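Local coordinates for protein thiamine pyrophosphokinase (Bacillus subtilis, PDB 3LM8) that transfers pyrophosphate from ATP to thiamine, making thiamine diphosphate and AMP, and thereby serves thiamine salvage, at residues Phe200-Lys204 / Gly205-Met209; Asp53-Glu57 / Gln58-Arg62; Lys77-Asp81 / Leu82-Leu86. The protein carries 1 engineered substitution. All coordinates share one frame; numbering follows the deposited sequence.

Interaction 1: residues Phe200-Lys204 / Gly205-Met209; sequences FSFVK and GILIM. Engineered in segment 200-204: V203 (natural residue Ala).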
ATOM      1  N   PHE A 200      15.795 -12.150   1.295  1.00 25.06           N
ATOM      2  CA  PHE A 200      16.313 -11.391   0.179  1.00 28.20           C
ATOM      3  C   PHE A 200      17.052 -10.222   0.803  1.00 23.19           C
ATOM      4  O   PHE A 200      16.738  -9.805   1.916  1.00 29.28           O
ATOM      5  CB  PHE A 200      15.190 -10.916  -0.764  1.00 33.37           C
ATOM      6  CG  PHE A 200      14.272  -9.883  -0.175  1.00 41.53           C
ATOM      7  CD1 PHE A 200      13.216 -10.254   0.645  1.00 32.59           C
ATOM      8  CD2 PHE A 200      14.449  -8.530  -0.472  1.00 41.68           C
ATOM      9  CE1 PHE A 200      12.340  -9.291   1.157  1.00 31.68           C
ATOM     10  CE2 PHE A 200      13.585  -7.564   0.035  1.00 34.00           C
ATOM     11  CZ  PHE A 200      12.527  -7.944   0.849  1.00 32.82           C
ATOM     12  N   SER A 201      18.061  -9.724   0.108  1.00 18.89           N
ATOM     13  CA  SER A 201      18.844  -8.610   0.610  1.00 23.13           C
ATOM     14  C   SER A 201      19.711  -8.019  -0.494  1.00 31.10           C
ATOM     15  O   SER A 201      20.074  -8.691  -1.463  1.00 30.60           O
ATOM     16  CB  SER A 201      19.706  -9.062   1.796  1.00 27.49           C
ATOM     17  OG  SER A 201      20.303 -10.318   1.548  1.00 38.70           O
ATOM     18  N   PHE A 202      20.015  -6.740  -0.339  1.00 43.70           N
ATOM     19  CA  PHE A 202      20.816  -5.994  -1.296  1.00 41.68           C
ATOM     20  C   PHE A 202      21.464  -4.846  -0.525  1.00 38.06           C
ATOM     21  O   PHE A 202      20.952  -4.408   0.510  1.00 39.53           O
ATOM     22  CB  PHE A 202      19.926  -5.471  -2.440  1.00 37.69           C
ATOM     23  CG  PHE A 202      18.653  -4.815  -1.970  1.00 36.72           C
ATOM     24  CD1 PHE A 202      17.634  -5.574  -1.400  1.00 25.30           C
ATOM     25  CD2 PHE A 202      18.504  -3.427  -2.033  1.00 36.12           C
ATOM     26  CE1 PHE A 202      16.501  -4.967  -0.895  1.00 17.15           C
ATOM     27  CE2 PHE A 202      17.361  -2.811  -1.529  1.00 26.73           C
ATOM     28  CZ  PHE A 202      16.359  -3.584  -0.955  1.00 28.18           C
ATOM     29  N   VAL A 203      22.586  -4.352  -1.025  1.00 31.76           N
ATOM     30  CA  VAL A 203      23.291  -3.295  -0.325  1.00 35.22           C
ATOM     31  C   VAL A 203      23.023  -1.856  -0.760  1.00 32.20           C
ATOM     32  O   VAL A 203      23.172  -0.933   0.043  1.00 40.05           O
ATOM     33  CB  VAL A 203      24.799  -3.570  -0.379  1.00 41.14           C
ATOM     34  CG1 VAL A 203      25.081  -4.911   0.294  1.00 32.71           C
ATOM     35  CG2 VAL A 203      25.284  -3.588  -1.831  1.00 38.21           C
ATOM     36  N   LYS A 204      22.617  -1.662  -2.011  1.00 32.04           N
ATOM     37  CA  LYS A 204      22.360  -0.321  -2.518  1.00 33.22           C
ATOM     38  C   LYS A 204      21.126  -0.237  -3.426  1.00 35.56           C
ATOM     39  O   LYS A 204      20.824  -1.172  -4.173  1.00 44.79           O
ATOM     40  CB  LYS A 204      23.603   0.171  -3.272  1.00 43.50           C
ATOM     41  CG  LYS A 204      23.609   1.666  -3.584  1.00 52.36           C
ATOM     42  CD  LYS A 204      24.924   2.084  -4.245  1.00 52.78           C
ATOM     43  CE  LYS A 204      25.069   3.594  -4.288  1.00 50.99           C
ATOM     44  NZ  LYS A 204      25.170   4.159  -2.912  1.00 48.43           N
ATOM     45  N   GLY A 205      20.422   0.894  -3.360  1.00 35.31           N
ATOM     46  CA  GLY A 205      19.234   1.083  -4.177  1.00 25.73           C
ATOM     47  C   GLY A 205      17.899   0.996  -3.447  1.00 29.80           C
ATOM     48  O   GLY A 205      17.826   0.858  -2.224  1.00 20.78           O
ATOM     49  N   ILE A 206      16.824   1.085  -4.220  1.00 49.07           N
ATOM     50  CA  ILE A 206      15.467   1.019  -3.692  1.00 50.34           C
ATOM     51  C   ILE A 206      14.777  -0.131  -4.395  1.00 43.47           C
ATOM     52  O   ILE A 206      14.646  -0.133  -5.615  1.00 37.54           O
ATOM     53  CB  ILE A 206      14.700   2.309  -3.998  1.00 56.65           C
ATOM     54  CG1 ILE A 206      15.456   3.496  -3.408  1.00 64.81           C
ATOM     55  CG2 ILE A 206      13.286   2.230  -3.440  1.00 50.05           C
ATOM     56  CD1 ILE A 206      14.974   4.824  -3.921  1.00 71.29           C
ATOM     57  N   LEU A 207      14.338  -1.115  -3.627  1.00 46.63           N
ATOM     58  CA  LEU A 207      13.686  -2.270  -4.220  1.00 40.72           C
ATOM     59  C   LEU A 207      12.181  -2.274  -3.971  1.00 37.54           C
ATOM     60  O   LEU A 207      11.714  -1.884  -2.895  1.00 40.03           O
ATOM     61  CB  LEU A 207      14.295  -3.541  -3.651  1.00 38.11           C
ATOM     62  CG  LEU A 207      13.888  -4.809  -4.388  1.00 41.08           C
ATOM     63  CD1 LEU A 207      14.625  -4.850  -5.734  1.00 47.84           C
ATOM     64  CD2 LEU A 207      14.226  -6.035  -3.541  1.00 32.71           C
ATOM     65  N   ILE A 208      11.424  -2.701  -4.977  1.00 33.61           N
ATOM     66  CA  ILE A 208       9.973  -2.782  -4.856  1.00 24.11           C
ATOM     67  C   ILE A 208       9.637  -4.260  -4.807  1.00 26.21           C
ATOM     68  O   ILE A 208      10.289  -5.065  -5.473  1.00 30.81           O
ATOM     69  CB  ILE A 208       9.251  -2.167  -6.075  1.00 18.34           C
ATOM     70  CG1 ILE A 208       9.706  -0.727  -6.278  1.00 23.06           C
ATOM     71  CG2 ILE A 208       7.728  -2.186  -5.846  1.00 17.79           C
ATOM     72  CD1 ILE A 208       9.132  -0.077  -7.523  1.00  8.18           C
HETATM   73  N   MSE A 209       8.634  -4.623  -4.020  1.00 15.76           N
HETATM   74  CA  MSE A 209       8.237  -6.016  -3.931  1.00 17.35           C
HETATM   75  C   MSE A 209       6.752  -6.155  -4.153  1.00 27.44           C
HETATM   76  O   MSE A 209       5.947  -5.603  -3.408  1.00 40.60           O
HETATM   77  CB  MSE A 209       8.583  -6.610  -2.568  1.00 24.86           C
HETATM   78  CG  MSE A 209       8.103  -8.062  -2.397  1.00 29.51           C
HETATM   79 SE   MSE A 209       8.247  -8.764  -0.586  1.00 55.87          SE
HETATM   80  CE  MSE A 209       9.634 -10.071  -0.832  1.00114.76           C
TER
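The apolar contacts join the rings of F200 and F202 to L207 and selenomethionine M209, across a bend with no hydrogen bond bridging its two arms. CZ of F202 rests 3.4 Å from L207 CB, while L207 CD2 reaches F202 CE1 at 3.6 Å and F200 CE2 at 3.9 Å, so that one branch touches both phenylalanines. L207 CG is anti to the backbone N (chi1 -169°), and the second torsion then brings CD2 to neighbouring atoms of both rings. An alanine in place of F202 would probably deprive L207 of most of its ring contact and open a gap between the strands. Those strands, 200-202 and 207-209, run nearly antiparallel at 162° with their axes 10.2 Å apart. They belong to different sheets, the four-stranded antiparallel one and the mixed one, and their facing side chains fill the layer between, consistent with the beta-sandwich of the thiamine-binding domain. F139, Y144 and F157 bring further rings to F200. M209 makes a Met-aromatic contact: SE lies 5.2 Å from the F200 ring centroid, approaching obliquely, and M209 CE comes to 3.4 Å from F200 CE1. The backbone contributes at the turn, where K204 O and G205 O lie in the plane of the F202 ring at its edge. G205 adopts a positive phi (106°) at which a beta carbon would press against K204 O.

Interaction 2: residues Asp53-Glu57 / Gln58-Arg62; sequences DSITE and QERRR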
ATOM      1  N   ASP A  53     -16.535  16.759  -3.993  1.00 26.55           N
ATOM      2  CA  ASP A  53     -16.955  16.871  -5.387  1.00 36.26           C
ATOM      3  C   ASP A  53     -16.999  15.548  -6.120  1.00 33.72           C
ATOM      4  O   ASP A  53     -17.478  15.474  -7.251  1.00 40.40           O
ATOM      5  CB  ASP A  53     -16.140  17.927  -6.185  1.00 41.69           C
ATOM      6  CG  ASP A  53     -14.629  17.798  -6.019  1.00 49.08           C
ATOM      7  OD1 ASP A  53     -14.081  16.692  -6.206  1.00 57.88           O
ATOM      8  OD2 ASP A  53     -13.981  18.828  -5.723  1.00 46.72           O
ATOM      9  N   SER A  54     -16.536  14.490  -5.464  1.00 44.66           N
ATOM     10  CA  SER A  54     -16.560  13.167  -6.083  1.00 47.34           C
ATOM     11  C   SER A  54     -17.633  12.268  -5.453  1.00 44.52           C
ATOM     12  O   SER A  54     -18.050  11.276  -6.055  1.00 41.08           O
ATOM     13  CB  SER A  54     -15.186  12.503  -5.977  1.00 50.13           C
ATOM     14  OG  SER A  54     -15.090  11.402  -6.868  1.00 54.96           O
ATOM     15  N   ILE A  55     -18.080  12.612  -4.245  1.00 41.93           N
ATOM     16  CA  ILE A  55     -19.117  11.827  -3.578  1.00 37.44           C
ATOM     17  C   ILE A  55     -20.507  12.373  -3.925  1.00 28.73           C
ATOM     18  O   ILE A  55     -20.661  13.552  -4.241  1.00 41.81           O
ATOM     19  CB  ILE A  55     -18.930  11.823  -2.044  1.00 43.94           C
ATOM     20  CG1 ILE A  55     -19.183  13.217  -1.477  1.00 60.93           C
ATOM     21  CG2 ILE A  55     -17.519  11.361  -1.689  1.00 31.67           C
ATOM     22  CD1 ILE A  55     -20.644  13.512  -1.184  1.00 69.20           C
ATOM     23  N   THR A  56     -21.511  11.506  -3.860  1.00 29.98           N
ATOM     24  CA  THR A  56     -22.882  11.888  -4.184  1.00 38.55           C
ATOM     25  C   THR A  56     -23.679  12.582  -3.079  1.00 46.22           C
ATOM     26  O   THR A  56     -23.391  12.450  -1.885  1.00 44.53           O
ATOM     27  CB  THR A  56     -23.691  10.653  -4.690  1.00 43.87           C
ATOM     28  OG1 THR A  56     -23.769  10.701  -6.119  1.00 43.07           O
ATOM     29  CG2 THR A  56     -25.106  10.618  -4.106  1.00 44.03           C
ATOM     30  N   GLU A  57     -24.685  13.331  -3.520  1.00 58.06           N
ATOM     31  CA  GLU A  57     -25.603  14.056  -2.650  1.00 59.45           C
ATOM     32  C   GLU A  57     -26.033  13.166  -1.492  1.00 52.25           C
ATOM     33  O   GLU A  57     -25.792  13.483  -0.326  1.00 43.18           O
ATOM     34  CB  GLU A  57     -26.832  14.484  -3.460  1.00 62.92           C
ATOM     35  CG  GLU A  57     -27.211  13.494  -4.582  1.00103.36           C
ATOM     36  CD  GLU A  57     -26.865  14.010  -5.980  1.00 93.49           C
ATOM     37  OE1 GLU A  57     -27.446  15.040  -6.374  1.00101.42           O
ATOM     38  OE2 GLU A  57     -26.025  13.398  -6.682  1.00 68.81           O
ATOM     39  N   GLN A  58     -26.669  12.048  -1.821  1.00 51.83           N
ATOM     40  CA  GLN A  58     -27.120  11.112  -0.803  1.00 58.18           C
ATOM     41  C   GLN A  58     -25.907  10.645   0.011  1.00 48.75           C
ATOM     42  O   GLN A  58     -25.907  10.708   1.240  1.00 51.46           O
ATOM     43  CB  GLN A  58     -27.805   9.914  -1.465  1.00 65.41           C
ATOM     44  CG  GLN A  58     -28.817   9.197  -0.576  1.00 76.60           C
ATOM     45  CD  GLN A  58     -30.090  10.000  -0.371  1.00 86.50           C
ATOM     46  OE1 GLN A  58     -30.047  11.160   0.040  1.00 87.45           O
ATOM     47  NE2 GLN A  58     -31.232   9.382  -0.650  1.00 89.71           N
ATOM     48  N   GLU A  59     -24.869  10.197  -0.690  1.00 35.46           N
ATOM     49  CA  GLU A  59     -23.647   9.710  -0.053  1.00 29.26           C
ATOM     50  C   GLU A  59     -23.138  10.634   1.042  1.00 33.08           C
ATOM     51  O   GLU A  59     -22.628  10.168   2.062  1.00 36.50           O
ATOM     52  CB  GLU A  59     -22.543   9.483  -1.109  1.00 28.47           C
ATOM     53  CG  GLU A  59     -22.573   8.087  -1.761  1.00 28.94           C
ATOM     54  CD  GLU A  59     -21.665   7.946  -2.991  1.00 43.66           C
ATOM     55  OE1 GLU A  59     -21.499   6.806  -3.483  1.00 46.85           O
ATOM     56  OE2 GLU A  59     -21.124   8.965  -3.476  1.00 48.99           O
ATOM     57  N   ARG A  60     -23.277  11.939   0.839  1.00 33.78           N
ATOM     58  CA  ARG A  60     -22.804  12.901   1.830  1.00 42.08           C
ATOM     59  C   ARG A  60     -23.749  12.846   3.028  1.00 46.08           C
ATOM     60  O   ARG A  60     -23.314  12.777   4.185  1.00 40.32           O
ATOM     61  CB  ARG A  60     -22.770  14.316   1.228  1.00 43.67           C
ATOM     62  CG  ARG A  60     -21.775  15.280   1.895  1.00 47.63           C
ATOM     63  CD  ARG A  60     -21.845  16.678   1.271  1.00 53.16           C
ATOM     64  NE  ARG A  60     -20.782  17.581   1.723  1.00 63.65           N
ATOM     65  CZ  ARG A  60     -20.556  17.919   2.994  1.00 71.09           C
ATOM     66  NH1 ARG A  60     -19.563  18.749   3.297  1.00 59.12           N
ATOM     67  NH2 ARG A  60     -21.316  17.425   3.967  1.00 76.55           N
ATOM     68  N   ARG A  61     -25.047  12.863   2.748  1.00 52.16           N
ATOM     69  CA  ARG A  61     -26.030  12.795   3.816  1.00 49.06           C
ATOM     70  C   ARG A  61     -25.803  11.528   4.625  1.00 48.41           C
ATOM     71  O   ARG A  61     -25.744  11.563   5.855  1.00 52.39           O
ATOM     72  CB  ARG A  61     -27.443  12.792   3.246  1.00 45.00           C
ATOM     73  CG  ARG A  61     -27.845  14.088   2.571  1.00 57.62           C
ATOM     74  CD  ARG A  61     -29.335  14.286   2.746  1.00 72.22           C
ATOM     75  NE  ARG A  61     -30.048  13.032   2.520  1.00 82.09           N
ATOM     76  CZ  ARG A  61     -31.318  12.821   2.845  1.00 88.15           C
ATOM     77  NH1 ARG A  61     -31.876  11.644   2.596  1.00 90.07           N
ATOM     78  NH2 ARG A  61     -32.029  13.783   3.422  1.00 88.19           N
ATOM     79  N   ARG A  62     -25.671  10.411   3.920  1.00 39.79           N
ATOM     80  CA  ARG A  62     -25.445   9.120   4.549  1.00 34.59           C
ATOM     81  C   ARG A  62     -24.222   9.164   5.462  1.00 38.50           C
ATOM     82  O   ARG A  62     -24.232   8.587   6.548  1.00 35.87           O
ATOM     83  CB  ARG A  62     -25.272   8.047   3.473  1.00 35.40           C
ATOM     84  CG  ARG A  62     -25.326   6.622   3.986  1.00 59.16           C
ATOM     85  CD  ARG A  62     -25.574   5.654   2.835  1.00 77.60           C
ATOM     86  NE  ARG A  62     -26.865   5.902   2.192  1.00 87.16           N
ATOM     87  CZ  ARG A  62     -27.285   5.290   1.088  1.00 95.96           C
ATOM     88  NH1 ARG A  62     -26.519   4.388   0.489  1.00 99.47           N
ATOM     89  NH2 ARG A  62     -28.475   5.582   0.581  1.00 99.74           N
TER
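T56 and E59 make the central contact: the backbone N of T56 donates to E59 OE2 at 2.6 Å, in a nearly straight bond (167° at the hydrogen) that uses the anti side of the carboxylate, 20° out of its plane. The glutamate chain runs extended beyond CG (chi2 169°) and crosses the threonine side chain at about a right angle, and E59 OE2 also lies 3.3 Å from T56 CB. Backbone bonds continue into the first turn, from R60 N to T56 O at 2.8 Å and from R61 N to E57 O at 3.2 Å. Beside them I55 CD1 leans on the aliphatic base of R60, 3.3 Å from its CB, and the extended chain of R60 carries the guanidinium away from I55. On the outer side Q58 OE1 receives two weak bonds from R61 NE and NH1. Farther out, K33 forms a salt bridge with E59 OE1, so the two carboxylate oxygens have separate partners and the group is likely to turn little. V36 of helix 33-41 touches both I55 and E59. The guanidinium of R60 pairs with E64 and makes a cation-pi contact with F52. I55 and the aliphatic part of R60 sit where the pair of a hydrophobic staple would, although an arginine does not complete that motif. T56 is the N-cap of helix 57-66 without a side-chain capping bond, and E59 sits three residues on: this is one half of a capping box.

Interaction 3: residues Lys77-Asp81 / Leu82-Leu86; sequences KDQTD and LDLAL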
ATOM      1  N   LYS A  77      -5.085  21.074  -3.915  1.00 89.60           N
ATOM      2  CA  LYS A  77      -5.005  20.863  -5.368  1.00 87.67           C
ATOM      3  C   LYS A  77      -3.588  20.624  -5.887  1.00 79.61           C
ATOM      4  O   LYS A  77      -3.405  20.289  -7.061  1.00 81.71           O
ATOM      5  CB  LYS A  77      -5.593  22.060  -6.135  1.00 92.33           C
ATOM      6  CG  LYS A  77      -4.544  23.097  -6.553  1.00 91.87           C
ATOM      7  CD  LYS A  77      -5.128  24.288  -7.304  1.00 85.26           C
ATOM      8  CE  LYS A  77      -4.036  25.319  -7.605  1.00 76.84           C
ATOM      9  NZ  LYS A  77      -4.568  26.589  -8.177  1.00 72.09           N
ATOM     10  N   ASP A  78      -2.593  20.809  -5.023  1.00 66.36           N
ATOM     11  CA  ASP A  78      -1.197  20.634  -5.404  1.00 60.32           C
ATOM     12  C   ASP A  78      -0.641  19.390  -4.732  1.00 69.29           C
ATOM     13  O   ASP A  78       0.490  18.961  -4.979  1.00 69.09           O
ATOM     14  CB  ASP A  78      -0.407  21.870  -4.990  1.00 48.91           C
ATOM     15  CG  ASP A  78      -1.007  23.148  -5.546  1.00 58.64           C
ATOM     16  OD1 ASP A  78      -1.044  23.301  -6.791  1.00 50.03           O
ATOM     17  OD2 ASP A  78      -1.454  23.994  -4.736  1.00 73.51           O
ATOM     18  N   GLN A  79      -1.472  18.819  -3.877  1.00 74.68           N
ATOM     19  CA  GLN A  79      -1.149  17.618  -3.137  1.00 66.37           C
ATOM     20  C   GLN A  79      -2.393  16.762  -3.265  1.00 59.52           C
ATOM     21  O   GLN A  79      -3.506  17.277  -3.174  1.00 63.38           O
ATOM     22  CB  GLN A  79      -0.886  17.973  -1.672  1.00 67.27           C
ATOM     23  CG  GLN A  79      -1.006  16.818  -0.703  1.00 73.95           C
ATOM     24  CD  GLN A  79      -0.664  17.219   0.722  1.00 78.11           C
ATOM     25  OE1 GLN A  79      -1.227  18.170   1.267  1.00 72.52           O
ATOM     26  NE2 GLN A  79       0.263  16.488   1.335  1.00 79.39           N
ATOM     27  N   THR A  80      -2.217  15.468  -3.504  1.00 49.68           N
ATOM     28  CA  THR A  80      -3.365  14.581  -3.627  1.00 41.09           C
ATOM     29  C   THR A  80      -3.995  14.385  -2.248  1.00 36.53           C
ATOM     30  O   THR A  80      -3.345  14.605  -1.222  1.00 29.26           O
ATOM     31  CB  THR A  80      -2.954  13.207  -4.187  1.00 52.44           C
ATOM     32  OG1 THR A  80      -2.332  13.379  -5.466  1.00 56.77           O
ATOM     33  CG2 THR A  80      -4.175  12.313  -4.347  1.00 61.23           C
ATOM     34  N   ASP A  81      -5.264  13.989  -2.225  1.00 36.87           N
ATOM     35  CA  ASP A  81      -5.960  13.757  -0.967  1.00 31.52           C
ATOM     36  C   ASP A  81      -5.209  12.667  -0.212  1.00 31.76           C
ATOM     37  O   ASP A  81      -4.896  12.806   0.972  1.00 25.87           O
ATOM     38  CB  ASP A  81      -7.392  13.298  -1.236  1.00 41.13           C
ATOM     39  CG  ASP A  81      -8.151  14.255  -2.133  1.00 62.92           C
ATOM     40  OD1 ASP A  81      -8.064  15.480  -1.904  1.00 67.05           O
ATOM     41  OD2 ASP A  81      -8.844  13.784  -3.061  1.00 67.11           O
ATOM     42  N   LEU A  82      -4.923  11.582  -0.928  1.00 32.95           N
ATOM     43  CA  LEU A  82      -4.208  10.440  -0.387  1.00 37.69           C
ATOM     44  C   LEU A  82      -2.845  10.915   0.113  1.00 41.60           C
ATOM     45  O   LEU A  82      -2.459  10.656   1.256  1.00 41.79           O
ATOM     46  CB  LEU A  82      -4.059   9.376  -1.488  1.00 35.48           C
ATOM     47  CG  LEU A  82      -3.487   7.973  -1.228  1.00 31.08           C
ATOM     48  CD1 LEU A  82      -2.005   7.936  -1.544  1.00 31.01           C
ATOM     49  CD2 LEU A  82      -3.765   7.561   0.216  1.00 30.03           C
ATOM     50  N   ASP A  83      -2.130  11.633  -0.744  1.00 45.88           N
ATOM     51  CA  ASP A  83      -0.818  12.148  -0.396  1.00 42.21           C
ATOM     52  C   ASP A  83      -0.855  12.928   0.910  1.00 37.08           C
ATOM     53  O   ASP A  83       0.079  12.861   1.711  1.00 35.44           O
ATOM     54  CB  ASP A  83      -0.300  13.034  -1.525  1.00 49.57           C
ATOM     55  CG  ASP A  83       0.963  13.779  -1.149  1.00 54.33           C
ATOM     56  OD1 ASP A  83       1.922  13.144  -0.657  1.00 47.43           O
ATOM     57  OD2 ASP A  83       0.993  15.007  -1.355  1.00 62.70           O
ATOM     58  N   LEU A  84      -1.943  13.661   1.124  1.00 28.84           N
ATOM     59  CA  LEU A  84      -2.099  14.457   2.336  1.00 36.37           C
ATOM     60  C   LEU A  84      -2.377  13.592   3.554  1.00 42.17           C
ATOM     61  O   LEU A  84      -1.870  13.860   4.645  1.00 44.76           O
ATOM     62  CB  LEU A  84      -3.231  15.474   2.165  1.00 39.55           C
ATOM     63  CG  LEU A  84      -3.669  16.196   3.447  1.00 39.29           C
ATOM     64  CD1 LEU A  84      -2.447  16.728   4.203  1.00 45.53           C
ATOM     65  CD2 LEU A  84      -4.626  17.328   3.089  1.00 36.28           C
ATOM     66  N   ALA A  85      -3.193  12.561   3.356  1.00 43.59           N
ATOM     67  CA  ALA A  85      -3.557  11.634   4.420  1.00 33.47           C
ATOM     68  C   ALA A  85      -2.327  10.889   4.930  1.00 29.35           C
ATOM     69  O   ALA A  85      -2.232  10.561   6.116  1.00 31.40           O
ATOM     70  CB  ALA A  85      -4.587  10.644   3.906  1.00 29.46           C
ATOM     71  N   LEU A  86      -1.382  10.632   4.029  1.00 25.68           N
ATOM     72  CA  LEU A  86      -0.164   9.925   4.396  1.00 33.13           C
ATOM     73  C   LEU A  86       0.719  10.724   5.358  1.00 34.13           C
ATOM     74  O   LEU A  86       1.305  10.152   6.278  1.00 38.33           O
ATOM     75  CB  LEU A  86       0.624   9.548   3.145  1.00 33.36           C
ATOM     76  CG  LEU A  86       1.773   8.565   3.390  1.00 25.53           C
ATOM     77  CD1 LEU A  86       1.240   7.291   4.054  1.00 13.26           C
ATOM     78  CD2 LEU A  86       2.462   8.260   2.058  1.00 22.74           C
TER
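Q79 and T80 meet D83 and L84 in a local contact at the start of helix 81-92, where the loop after strand 71-73 turns into the helix within the catalytic domain. T80 is the N-cap, although its side chain makes no capping bond; its carbonyl O takes the N-H of L84 at 2.9 Å. D81 O receives A85 N, also at 2.9 Å. The Q79 side chain, with CG anti to the backbone N (chi1 160°) and extended from there, reaches over the first turn, and its CD lies 3.4 Å from L84 CB. Q79 OE1 comes within 3.5 Å of L84 CD1, while Q79 NE2 bonds to D83 OD2 at 3.2 Å, less surely because that oxygen is crowded in the model. The amide and carboxylate planes are 62° apart. Behind the turn, L82 packs on L116 and I99, and A85 on I29 and V31. The D81 side chain lies about 4 Å from a magnesium ion, too far for direct coordination in this model but near the metal site. Q79 NE2 also makes a weak bond to D87; if both bonds hold, the Q79 amide may bridge D83 and D87, with K119 at a long ion-pair distance from D83 OD1.

Interaction 2 comes first along the chain, then interaction 3, then interaction 1. The first two are helix starts in the catalytic domain: helix 57-66 follows strand 47-49 and helix 81-92 follows strand 71-73, neighbouring parallel strands at one end of the mixed sheet. Their centres are 20 Å apart and their nearest atoms about 7 Å apart. Interaction 1 belongs to the thiamine-binding part, its centre 27 Å from that of interaction 3 and 43 Å from that of interaction 2, across the chain's centre from the latter. Strand 207-212 returns to the same mixed sheet, which thus spans both parts, with magnesium near interaction 3 and bound thiamine about 10 Å from the F200 side chain.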